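Local coordinates for hydrogenase expression/formation protein HypE (Desulfovibrio vulgaris subsp. vulgaris, PDB 2Z1U), which binds ATP and magnesium and probably acts in hydrogenase maturation, as a member of the PurM-like HypE family, at residues 166-172 against 273-279; 157-163 against 214-219; 204-208 against 289-294; 230-235 against 316-320. All coordinates share one frame. Residue numbers count along the deposited sequence, not the author numbering.

Contact 1 of 4, residues 166-172 against 273-279; sequences DAILISG and KLICILP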
loop_
_atom_site.group_PDB
_atom_site.type_symbol
_atom_site.label_atom_id
_atom_site.label_comp_id
_atom_site.label_asym_id
_atom_site.label_seq_id
_atom_site.Cartn_x
_atom_site.Cartn_y
_atom_site.Cartn_z
ATOM N N ASP A 166 4.151 -30.607 17.253
ATOM C CA ASP A 166 4.925 -29.375 17.035
ATOM C C ASP A 166 5.135 -28.604 18.338
ATOM O O ASP A 166 4.226 -28.526 19.171
ATOM C CB ASP A 166 4.219 -28.459 16.038
ATOM C CG ASP A 166 4.405 -28.890 14.590
ATOM O OD1 ASP A 166 5.132 -29.871 14.310
ATOM O OD2 ASP A 166 3.818 -28.224 13.718
ATOM N N ALA A 167 6.327 -28.033 18.504
ATOM C CA ALA A 167 6.564 -27.105 19.596
ATOM C C ALA A 167 6.069 -25.715 19.193
ATOM O O ALA A 167 6.063 -25.371 18.010
ATOM C CB ALA A 167 8.039 -27.074 19.952
ATOM N N ILE A 168 5.628 -24.927 20.168
ATOM C CA ILE A 168 5.244 -23.538 19.925
ATOM C C ILE A 168 6.242 -22.701 20.671
ATOM O O ILE A 168 6.378 -22.829 21.893
ATOM C CB ILE A 168 3.813 -23.198 20.425
ATOM C CG1 ILE A 168 2.771 -24.141 19.821
ATOM C CG2 ILE A 168 3.460 -21.736 20.089
ATOM C CD1 ILE A 168 1.358 -24.005 20.445
ATOM N N LEU A 169 6.995 -21.909 19.908
ATOM C CA LEU A 169 8.043 -21.057 20.450
ATOM C C LEU A 169 7.655 -19.588 20.314
ATOM O O LEU A 169 6.997 -19.172 19.347
ATOM C CB LEU A 169 9.381 -21.294 19.723
ATOM C CG LEU A 169 9.956 -22.692 19.512
ATOM C CD1 LEU A 169 11.300 -22.566 18.778
ATOM C CD2 LEU A 169 10.129 -23.454 20.843
ATOM N N ILE A 170 8.064 -18.806 21.303
ATOM C CA ILE A 170 7.917 -17.356 21.239
ATOM C C ILE A 170 9.302 -16.729 21.246
ATOM O O ILE A 170 10.234 -17.260 21.887
ATOM C CB ILE A 170 7.039 -16.838 22.417
ATOM C CG1 ILE A 170 6.450 -15.467 22.097
ATOM C CG2 ILE A 170 7.837 -16.843 23.745
ATOM C CD1 ILE A 170 5.414 -15.454 20.956
ATOM N N SER A 171 9.441 -15.600 20.552
ATOM C CA SER A 171 10.778 -14.984 20.351
ATOM C C SER A 171 11.135 -13.973 21.434
ATOM O O SER A 171 12.261 -13.527 21.508
ATOM C CB SER A 171 10.883 -14.325 18.969
ATOM O OG SER A 171 9.988 -13.243 18.858
ATOM N N GLY A 172 10.158 -13.604 22.259
ATOM C CA GLY A 172 10.388 -12.678 23.369
ATOM C C GLY A 172 9.116 -12.312 24.131
ATOM O O GLY A 172 8.077 -12.946 23.958
ATOM N N LYS A 273 7.984 -9.180 17.619
ATOM C CA LYS A 273 7.902 -10.555 18.165
ATOM C C LYS A 273 7.358 -11.509 17.104
ATOM O O LYS A 273 6.597 -11.090 16.228
ATOM C CB LYS A 273 6.917 -10.604 19.367
ATOM C CG LYS A 273 7.338 -9.748 20.544
ATOM C CD LYS A 273 8.539 -10.355 21.255
ATOM C CE LYS A 273 9.411 -9.287 21.884
ATOM N NZ LYS A 273 8.572 -8.231 22.544
ATOM N N LEU A 274 7.717 -12.785 17.198
ATOM C CA LEU A 274 7.075 -13.800 16.358
ATOM C C LEU A 274 6.774 -15.067 17.143
ATOM O O LEU A 274 7.385 -15.335 18.178
ATOM C CB LEU A 274 7.934 -14.138 15.118
ATOM C CG LEU A 274 9.349 -14.737 15.283
ATOM C CD1 LEU A 274 9.378 -16.243 15.622
ATOM C CD2 LEU A 274 10.163 -14.483 14.001
ATOM N N ILE A 275 5.826 -15.835 16.619
ATOM C CA ILE A 275 5.561 -17.187 17.039
ATOM C C ILE A 275 6.173 -18.104 15.989
ATOM O O ILE A 275 6.021 -17.870 14.792
ATOM C CB ILE A 275 4.025 -17.457 17.150
ATOM C CG1 ILE A 275 3.448 -16.688 18.335
ATOM C CG2 ILE A 275 3.715 -18.954 17.327
ATOM C CD1 ILE A 275 2.394 -15.680 17.962
ATOM N N CYS A 276 6.861 -19.143 16.449
ATOM C CA CYS A 276 7.445 -20.117 15.554
ATOM C C CYS A 276 6.974 -21.515 15.943
ATOM O O CYS A 276 7.172 -21.962 17.069
ATOM C CB CYS A 276 8.982 -20.021 15.596
ATOM S SG CYS A 276 9.865 -21.321 14.707
ATOM N N ILE A 277 6.353 -22.197 14.988
ATOM C CA ILE A 277 5.845 -23.558 15.204
ATOM C C ILE A 277 6.563 -24.495 14.230
ATOM O O ILE A 277 6.677 -24.184 13.040
ATOM C CB ILE A 277 4.292 -23.607 15.074
ATOM C CG1 ILE A 277 3.664 -22.724 16.158
ATOM C CG2 ILE A 277 3.758 -25.045 15.220
ATOM C CD1 ILE A 277 2.180 -22.419 15.993
ATOM N N LEU A 278 7.063 -25.614 14.760
ATOM C CA LEU A 278 7.928 -26.557 14.045
ATOM C C LEU A 278 8.023 -27.907 14.797
ATOM O O LEU A 278 7.802 -27.955 16.011
ATOM C CB LEU A 278 9.329 -25.942 13.865
ATOM C CG LEU A 278 10.407 -26.041 14.966
ATOM C CD1 LEU A 278 11.680 -25.460 14.414
ATOM C CD2 LEU A 278 10.017 -25.337 16.265
ATOM N N PRO A 279 8.389 -29.004 14.093
ATOM C CA PRO A 279 8.530 -30.301 14.769
ATOM C C PRO A 279 9.438 -30.259 15.996
ATOM O O PRO A 279 10.394 -29.477 16.056
ATOM C CB PRO A 279 9.173 -31.191 13.701
ATOM C CG PRO A 279 8.753 -30.593 12.421
ATOM C CD PRO A 279 8.695 -29.109 12.655
#
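Strands 167-170 and 275-278 run antiparallel, their short axes 4.7 Å apart at closest and 158° between directions, and their side chains interlock on both faces of the sheet. On one face four isoleucines fill each other's gaps: I168 is lodged against both partners, its CG2 3.9 Å from I275 CG2 and its CG1 4.0 Å from I277 CG1, while I170, with chi1 t, bends its CD1 back to 3.5 Å from I275 CG1. Helix 225-237 covers this surface through L226, T229, L230 and I233. On the other face A167 and the small C276 alternate with leucines; L169 CB lies 4.3 Å from C276 CB, and its CD1 meets L278 CD2 at 4.0 Å, beneath helix 280-291. Backbone bonds include L169 N to C276 O (2.8 Å), C276 N to L169 O (2.9 Å) and A167 N to L278 O (2.9 Å). Past the strand, S171 OG accepts from L274 N at 2.9 Å, and the aliphatic part of K273 lies along G172, CD 3.5 Å from G172 C, where a side chain would clash. Helices on both faces of a central sheet are typical of the alpha/beta C-terminal domain of AIR synthase relatives.

Contact 2 of 4, residues 157-163 against 214-219; sequences PSGDRAR and DIHVLR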
loop_
_atom_site.group_PDB
_atom_site.type_symbol
_atom_site.label_atom_id
_atom_site.label_comp_id
_atom_site.label_asym_id
_atom_site.label_seq_id
_atom_site.Cartn_x
_atom_site.Cartn_y
_atom_site.Cartn_z
ATOM N N PRO A 157 6.660 -21.540 5.447
ATOM C CA PRO A 157 5.731 -21.499 6.579
ATOM C C PRO A 157 4.358 -20.948 6.181
ATOM O O PRO A 157 4.251 -20.136 5.273
ATOM C CB PRO A 157 6.443 -20.587 7.597
ATOM C CG PRO A 157 7.890 -20.587 7.168
ATOM C CD PRO A 157 7.812 -20.648 5.676
ATOM N N SER A 158 3.318 -21.437 6.857
ATOM C CA SER A 158 1.936 -21.117 6.535
ATOM C C SER A 158 1.054 -21.412 7.748
ATOM O O SER A 158 1.294 -22.378 8.470
ATOM C CB SER A 158 1.479 -21.953 5.341
ATOM O OG SER A 158 0.147 -21.632 4.978
ATOM N N GLY A 159 0.030 -20.587 7.964
ATOM C CA GLY A 159 -0.867 -20.731 9.119
ATOM C C GLY A 159 -1.518 -22.102 9.237
ATOM O O GLY A 159 -1.848 -22.544 10.343
ATOM N N ASP A 160 -1.676 -22.778 8.099
ATOM C CA ASP A 160 -2.327 -24.091 8.044
ATOM C C ASP A 160 -1.387 -25.296 8.194
ATOM O O ASP A 160 -1.805 -26.442 7.997
ATOM C CB ASP A 160 -3.203 -24.210 6.779
ATOM C CG ASP A 160 -2.399 -24.252 5.485
ATOM O OD1 ASP A 160 -1.165 -24.037 5.491
ATOM O OD2 ASP A 160 -3.023 -24.491 4.435
ATOM N N ARG A 161 -0.133 -25.047 8.574
ATOM C CA ARG A 161 0.877 -26.119 8.622
ATOM C C ARG A 161 1.304 -26.605 10.017
ATOM O O ARG A 161 2.209 -27.454 10.132
ATOM C CB ARG A 161 2.105 -25.712 7.782
ATOM C CG ARG A 161 1.815 -25.596 6.278
ATOM C CD ARG A 161 3.098 -25.523 5.425
ATOM N NE ARG A 161 3.912 -26.722 5.607
ATOM C CZ ARG A 161 5.212 -26.740 5.904
ATOM N NH1 ARG A 161 5.903 -25.610 6.019
ATOM N NH2 ARG A 161 5.823 -27.913 6.074
ATOM N N ALA A 162 0.657 -26.094 11.069
ATOM C CA ALA A 162 0.888 -26.601 12.424
ATOM C C ALA A 162 0.342 -28.024 12.507
ATOM O O ALA A 162 -0.786 -28.282 12.092
ATOM C CB ALA A 162 0.224 -25.722 13.467
ATOM N N ARG A 163 1.155 -28.943 13.010
ATOM C CA ARG A 163 0.767 -30.348 13.070
ATOM C C ARG A 163 1.005 -30.928 14.474
ATOM O O ARG A 163 1.839 -30.405 15.222
ATOM C CB ARG A 163 1.491 -31.137 11.960
ATOM C CG ARG A 163 2.970 -31.463 12.234
ATOM C CD ARG A 163 3.416 -32.749 11.503
ATOM N NE ARG A 163 4.714 -33.277 11.949
ATOM C CZ ARG A 163 5.822 -33.325 11.200
ATOM N NH1 ARG A 163 5.809 -32.874 9.953
ATOM N NH2 ARG A 163 6.949 -33.837 11.694
ATOM N N ASP A 214 12.593 -26.876 8.224
ATOM C CA ASP A 214 11.313 -27.531 8.535
ATOM C C ASP A 214 10.425 -26.666 9.432
ATOM O O ASP A 214 9.727 -27.160 10.312
ATOM C CB ASP A 214 11.528 -28.948 9.120
ATOM C CG ASP A 214 10.350 -29.897 8.846
ATOM O OD1 ASP A 214 9.442 -29.546 8.053
ATOM O OD2 ASP A 214 10.332 -31.003 9.427
ATOM N N ILE A 215 10.446 -25.357 9.189
ATOM C CA ILE A 215 9.577 -24.434 9.913
ATOM C C ILE A 215 8.146 -24.582 9.391
ATOM O O ILE A 215 7.894 -24.399 8.187
ATOM C CB ILE A 215 10.044 -22.950 9.762
ATOM C CG1 ILE A 215 11.533 -22.786 10.130
ATOM C CG2 ILE A 215 9.145 -22.023 10.589
ATOM C CD1 ILE A 215 11.933 -23.264 11.555
ATOM N N HIS A 216 7.214 -24.913 10.285
ATOM C CA HIS A 216 5.818 -25.063 9.876
ATOM C C HIS A 216 5.047 -23.751 9.812
ATOM O O HIS A 216 4.392 -23.488 8.813
ATOM C CB HIS A 216 5.076 -26.076 10.752
ATOM C CG HIS A 216 5.531 -27.489 10.559
ATOM N ND1 HIS A 216 5.106 -28.517 11.373
ATOM C CD2 HIS A 216 6.367 -28.047 9.652
ATOM C CE1 HIS A 216 5.664 -29.648 10.975
ATOM N NE2 HIS A 216 6.431 -29.390 9.933
ATOM N N VAL A 217 5.100 -22.959 10.891
ATOM C CA VAL A 217 4.356 -21.687 10.986
ATOM C C VAL A 217 5.187 -20.557 11.587
ATOM O O VAL A 217 5.903 -20.748 12.572
ATOM C CB VAL A 217 3.051 -21.787 11.838
ATOM C CG1 VAL A 217 2.097 -20.614 11.503
ATOM C CG2 VAL A 217 2.346 -23.117 11.627
ATOM N N LEU A 218 5.074 -19.381 10.978
ATOM C CA LEU A 218 5.573 -18.142 11.558
ATOM C C LEU A 218 4.424 -17.148 11.530
ATOM O O LEU A 218 3.701 -17.063 10.533
ATOM C CB LEU A 218 6.760 -17.577 10.744
ATOM C CG LEU A 218 8.055 -18.389 10.604
ATOM C CD1 LEU A 218 8.971 -17.794 9.504
ATOM C CD2 LEU A 218 8.814 -18.518 11.930
ATOM N N ARG A 219 4.234 -16.417 12.623
ATOM C CA ARG A 219 3.260 -15.317 12.629
ATOM C C ARG A 219 3.662 -14.286 13.678
ATOM O O ARG A 219 4.207 -14.641 14.727
ATOM C CB ARG A 219 1.817 -15.820 12.870
ATOM C CG ARG A 219 0.758 -14.714 12.710
ATOM C CD ARG A 219 -0.544 -15.245 12.202
ATOM N NE ARG A 219 -0.447 -15.820 10.855
ATOM C CZ ARG A 219 -1.403 -16.575 10.312
ATOM N NH1 ARG A 219 -2.522 -16.812 10.991
ATOM N NH2 ARG A 219 -1.263 -17.078 9.089
HETATM O O HOH W 1 7.444 -31.538 8.510
#
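A classic beta bulge leads into edge strand 217-219: H216 and V217 both face I277 of the neighbouring strand, and loop 157-163 wraps round this irregularity. H216 loses the most surface here. Its O receives S158 N at 3.0 Å and a CA-H...O contact from P157 CA at 3.3 Å, while R161 lays one guanidinium face over H216 CA. R161 NH1 gives only a weak bond to I215 O at 3.2 Å, and also bonds to the backbone of A156. R163 NH1 lies 3.4 Å from H216 CE1, near the plane of the imidazole. A water joins three side chains: it is 2.8 Å from H216 NE2, donates to D214 OD1 at 2.9 Å and accepts a weak bond from R163 NH1 at 2.6 Å; the other ring nitrogen, H216 ND1, hydrogen-bonds D166. Apolar contacts fill the rest. P157 CG touches both I215 CG2 (3.9 Å) and L218 CD1 (3.8 Å), and A162 CB meets V217 CG2 at 3.8 Å. G159 passes R219, CA to NH2 3.7 Å, where a side chain would clash. R219 itself forms salt bridges with E232 and with D41 of the second subunit, a magnesium-binding residue, and leads to magnesium ligand D220. The bulged edge strand thus ends at an ATP-magnesium site at the subunit interface, consistent with the dimeric PurM-like architecture.

Contact 3 of 4, residues 204-208 against 289-294; sequences VVEKL and VLREGP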
loop_
_atom_site.group_PDB
_atom_site.type_symbol
_atom_site.label_atom_id
_atom_site.label_comp_id
_atom_site.label_asym_id
_atom_site.label_seq_id
_atom_site.Cartn_x
_atom_site.Cartn_y
_atom_site.Cartn_z
ATOM N N VAL A 204 16.526 -13.018 11.857
ATOM C CA VAL A 204 16.225 -14.241 12.642
ATOM C C VAL A 204 15.476 -15.273 11.788
ATOM O O VAL A 204 15.793 -16.454 11.846
ATOM C CB VAL A 204 15.389 -13.974 13.943
ATOM C CG1 VAL A 204 15.600 -15.122 14.973
ATOM C CG2 VAL A 204 15.826 -12.707 14.584
ATOM N N VAL A 205 14.474 -14.821 11.021
ATOM C CA VAL A 205 13.685 -15.715 10.154
ATOM C C VAL A 205 14.546 -16.393 9.087
ATOM O O VAL A 205 14.426 -17.592 8.869
ATOM C CB VAL A 205 12.469 -15.008 9.487
ATOM C CG1 VAL A 205 11.793 -15.920 8.457
ATOM C CG2 VAL A 205 11.434 -14.593 10.535
ATOM N N GLU A 206 15.407 -15.622 8.415
ATOM C CA GLU A 206 16.302 -16.203 7.424
ATOM C C GLU A 206 17.128 -17.361 8.028
ATOM O O GLU A 206 17.186 -18.458 7.449
ATOM C CB GLU A 206 17.187 -15.122 6.762
ATOM C CG GLU A 206 18.219 -15.702 5.767
ATOM C CD GLU A 206 18.699 -14.707 4.729
ATOM O OE1 GLU A 206 17.921 -13.812 4.346
ATOM O OE2 GLU A 206 19.855 -14.839 4.263
ATOM N N LYS A 207 17.727 -17.138 9.202
ATOM C CA LYS A 207 18.535 -18.178 9.845
ATOM C C LYS A 207 17.684 -19.369 10.277
ATOM O O LYS A 207 18.127 -20.508 10.164
ATOM C CB LYS A 207 19.344 -17.648 11.030
ATOM C CG LYS A 207 20.410 -18.639 11.483
ATOM C CD LYS A 207 21.244 -18.133 12.643
ATOM C CE LYS A 207 22.475 -19.019 12.817
ATOM N NZ LYS A 207 23.336 -18.533 13.921
ATOM N N LEU A 208 16.463 -19.111 10.753
ATOM C CA LEU A 208 15.545 -20.188 11.116
ATOM C C LEU A 208 15.262 -21.088 9.922
ATOM O O LEU A 208 15.376 -22.307 10.008
ATOM C CB LEU A 208 14.220 -19.623 11.629
ATOM C CG LEU A 208 14.140 -19.105 13.065
ATOM C CD1 LEU A 208 12.741 -18.536 13.315
ATOM C CD2 LEU A 208 14.487 -20.198 14.099
ATOM N N VAL A 289 18.382 -20.099 18.076
ATOM C CA VAL A 289 18.406 -19.003 17.110
ATOM C C VAL A 289 17.583 -17.801 17.603
ATOM O O VAL A 289 18.039 -16.656 17.545
ATOM C CB VAL A 289 17.968 -19.497 15.697
ATOM C CG1 VAL A 289 17.661 -18.328 14.767
ATOM C CG2 VAL A 289 19.072 -20.403 15.100
ATOM N N LEU A 290 16.390 -18.061 18.109
ATOM C CA LEU A 290 15.500 -17.035 18.638
ATOM C C LEU A 290 16.165 -16.269 19.777
ATOM O O LEU A 290 15.973 -15.033 19.906
ATOM C CB LEU A 290 14.196 -17.668 19.131
ATOM C CG LEU A 290 13.349 -18.385 18.076
ATOM C CD1 LEU A 290 12.230 -19.163 18.751
ATOM C CD2 LEU A 290 12.783 -17.374 17.092
ATOM N N ARG A 291 16.947 -16.923 20.626
ATOM C CA ARG A 291 17.677 -16.271 21.724
ATOM C C ARG A 291 18.651 -15.182 21.252
ATOM O O ARG A 291 18.952 -14.245 21.994
ATOM C CB ARG A 291 18.426 -17.308 22.578
ATOM C CG ARG A 291 17.499 -18.096 23.494
ATOM C CD ARG A 291 18.315 -19.058 24.373
ATOM N NE ARG A 291 17.431 -19.939 25.126
ATOM C CZ ARG A 291 17.336 -21.257 24.970
ATOM N NH1 ARG A 291 18.078 -21.914 24.083
ATOM N NH2 ARG A 291 16.481 -21.921 25.723
ATOM N N GLU A 292 19.105 -15.300 20.008
ATOM C CA GLU A 292 20.043 -14.346 19.431
ATOM C C GLU A 292 19.357 -13.295 18.567
ATOM O O GLU A 292 20.013 -12.367 18.119
ATOM C CB GLU A 292 21.170 -15.063 18.675
ATOM C CG GLU A 292 21.924 -16.030 19.547
ATOM C CD GLU A 292 23.282 -16.412 18.992
ATOM O OE1 GLU A 292 24.125 -16.828 19.783
ATOM O OE2 GLU A 292 23.508 -16.294 17.778
ATOM N N GLY A 293 18.035 -13.411 18.402
ATOM C CA GLY A 293 17.254 -12.454 17.606
ATOM C C GLY A 293 16.802 -11.262 18.424
ATOM O O GLY A 293 17.021 -11.232 19.627
ATOM N N PRO A 294 16.139 -10.281 17.793
ATOM C CA PRO A 294 15.720 -9.114 18.564
ATOM C C PRO A 294 14.835 -9.566 19.740
ATOM O O PRO A 294 14.005 -10.482 19.566
ATOM C CB PRO A 294 14.873 -8.311 17.543
ATOM C CG PRO A 294 15.439 -8.714 16.201
ATOM C CD PRO A 294 15.684 -10.191 16.392
HETATM O O HOH W 2 21.989 -18.135 16.288
#
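V204 opens the contact by pointing at the end of helix 280-291. Its CG1 lies 3.8 Å from V289 CG1 and 4.2 Å from L290 CD2, and its CG2 comes to 3.4 Å from G293 CA. The absence of a side chain at G293 is consistent with the chain leaving the helix so close against V204 before it continues into P294. V205 and E206 turn off this interface: V205 packs on M84 and L274, and E206 forms a salt bridge with R88. In the C-terminal domain of this AIR synthase-related fold, the two helices lie side by side over one face of the mixed sheet, so the V204, L208, V289 and L290 side chains form the seam between them. K207, one step further, extends along the outer margin with every chi angle t; its CD touches V289 CG2 at 4.0 Å. Its NZ is 4.5 Å from E292 OE2, too far for a salt bridge, and a water spans the gap, accepting from K207 NZ at 2.8 Å and donating to E292 OE2 at 2.8 Å. A turn beyond V204, L208 reaches inward with its branched end, placing CD2 3.7 Å from V289 CG1 and CD1 4.0 Å from L290 CD2.

Contact 4 of 4, residues 230-235 against 316-320; sequences LNEIAG and AGQVV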
loop_
_atom_site.group_PDB
_atom_site.type_symbol
_atom_site.label_atom_id
_atom_site.label_comp_id
_atom_site.label_asym_id
_atom_site.label_seq_id
_atom_site.Cartn_x
_atom_site.Cartn_y
_atom_site.Cartn_z
ATOM N N LEU A 230 -2.600 -17.403 17.979
ATOM C CA LEU A 230 -2.691 -18.848 18.244
ATOM C C LEU A 230 -4.053 -19.422 17.823
ATOM O O LEU A 230 -4.140 -20.568 17.370
ATOM C CB LEU A 230 -2.400 -19.190 19.715
ATOM C CG LEU A 230 -0.960 -18.926 20.181
ATOM C CD1 LEU A 230 -0.842 -19.227 21.664
ATOM C CD2 LEU A 230 0.062 -19.711 19.361
ATOM N N ASN A 231 -5.113 -18.643 17.998
ATOM C CA ASN A 231 -6.457 -19.066 17.564
ATOM C C ASN A 231 -6.534 -19.152 16.032
ATOM O O ASN A 231 -7.154 -20.076 15.483
ATOM C CB ASN A 231 -7.510 -18.087 18.064
ATOM C CG ASN A 231 -8.029 -18.443 19.415
ATOM O OD1 ASN A 231 -7.556 -17.928 20.426
ATOM N ND2 ASN A 231 -8.983 -19.352 19.455
ATOM N N GLU A 232 -5.894 -18.187 15.353
ATOM C CA GLU A 232 -5.832 -18.187 13.888
ATOM C C GLU A 232 -5.137 -19.445 13.405
ATOM O O GLU A 232 -5.660 -20.166 12.560
ATOM C CB GLU A 232 -5.077 -16.965 13.351
ATOM C CG GLU A 232 -5.745 -15.651 13.640
ATOM C CD GLU A 232 -4.905 -14.487 13.139
ATOM O OE1 GLU A 232 -5.438 -13.368 13.047
ATOM O OE2 GLU A 232 -3.739 -14.706 12.788
ATOM N N ILE A 233 -3.971 -19.721 13.980
ATOM C CA ILE A 233 -3.170 -20.865 13.576
ATOM C C ILE A 233 -3.913 -22.166 13.914
ATOM O O ILE A 233 -4.052 -23.043 13.059
ATOM C CB ILE A 233 -1.777 -20.828 14.226
ATOM C CG1 ILE A 233 -0.954 -19.644 13.678
ATOM C CG2 ILE A 233 -1.092 -22.186 14.099
ATOM C CD1 ILE A 233 0.162 -19.158 14.628
ATOM N N ALA A 234 -4.394 -22.297 15.146
ATOM C CA ALA A 234 -5.194 -23.473 15.502
ATOM C C ALA A 234 -6.360 -23.701 14.523
ATOM O O ALA A 234 -6.603 -24.836 14.101
ATOM C CB ALA A 234 -5.681 -23.386 16.948
ATOM N N GLY A 235 -7.062 -22.627 14.156
ATOM C CA GLY A 235 -8.168 -22.696 13.202
ATOM C C GLY A 235 -7.763 -23.080 11.784
ATOM O O GLY A 235 -8.385 -23.951 11.175
ATOM N N ALA A 316 -11.064 -28.472 17.314
ATOM C CA ALA A 316 -10.209 -27.847 16.310
ATOM C C ALA A 316 -10.381 -26.349 16.377
ATOM O O ALA A 316 -11.508 -25.854 16.418
ATOM C CB ALA A 316 -10.562 -28.350 14.914
ATOM N N GLY A 317 -9.260 -25.629 16.395
ATOM C CA GLY A 317 -9.292 -24.182 16.453
ATOM C C GLY A 317 -9.208 -23.566 17.835
ATOM O O GLY A 317 -9.120 -22.349 17.953
ATOM N N GLN A 318 -9.217 -24.384 18.884
ATOM C CA GLN A 318 -9.208 -23.842 20.241
ATOM C C GLN A 318 -7.807 -23.730 20.835
ATOM O O GLN A 318 -6.897 -24.467 20.466
ATOM C CB GLN A 318 -10.139 -24.644 21.169
ATOM C CG GLN A 318 -11.620 -24.457 20.841
ATOM C CD GLN A 318 -12.546 -24.850 21.996
ATOM O OE1 GLN A 318 -12.493 -25.969 22.505
ATOM N NE2 GLN A 318 -13.408 -23.925 22.394
ATOM N N VAL A 319 -7.642 -22.786 21.753
ATOM C CA VAL A 319 -6.356 -22.548 22.389
ATOM C C VAL A 319 -6.535 -22.673 23.897
ATOM O O VAL A 319 -7.230 -21.861 24.508
ATOM C CB VAL A 319 -5.820 -21.153 22.055
ATOM C CG1 VAL A 319 -4.494 -20.907 22.778
ATOM C CG2 VAL A 319 -5.634 -20.995 20.534
ATOM N N VAL A 320 -5.905 -23.686 24.482
ATOM C CA VAL A 320 -6.008 -23.900 25.916
ATOM C C VAL A 320 -4.713 -23.710 26.699
ATOM O O VAL A 320 -3.669 -24.312 26.398
ATOM C CB VAL A 320 -6.800 -25.205 26.286
ATOM C CG1 VAL A 320 -6.939 -26.165 25.100
ATOM C CG2 VAL A 320 -6.264 -25.897 27.552
HETATM O O HOH W 3 -9.688 -20.651 15.977
#
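V319 and G317 give up the most surface, with A234 next. V319 points at helix 225-237, and its CG2 enters the groove beside L230 and N231: it is 3.8 Å from L230 CB, 3.5 Å from both L230 C and N231 N, and 4.3 Å from A234 CB. G317 lies against the next turn, its CA 3.5 Å from A234 C, 3.6 Å from G235 N and 3.7 Å from G235 CA. At its backbone angles (phi 94°, psi -5°) a CB would press into the carbonyl O of A316, which explains the glycine. A234 points toward 316-320, with CB 3.9 Å from Q318 O. Polar linkage comes through a water that donates to N231 O at 2.6 Å and to G317 O at 2.7 Å. Helix 225-237 thus rests on the start of strand 319-322, which pairs in parallel with strand 240-244 and antiparallel with strand 328-330; L230 and A234 also touch strand 240-244, and I233 packs on strand 217-219.

Contacts 1 and 2 are buried, though R163 lies at the exposed rim of contact 2; contacts 3 and 4 are partly buried, each with a bridging water. Contact 1 is a backbone ladder within the sheet. Contact 2 adds edge strand 217-219 beside 275-278 and relies more on polar side chains, arginines and a histidine, with a link to the second subunit. Contact 3 joins apolar side chains of two helices, whereas contact 4 sets V319 and glycine backbone against a helix. The helices of contacts 3 and 4 cover opposite faces of the sheet: L290 packs on L169 and L274, whereas L230 and I233 meet I168, I275 and I277. D166 to H216 joins contacts 1 and 2, and R219 to E232 joins contacts 2 and 4.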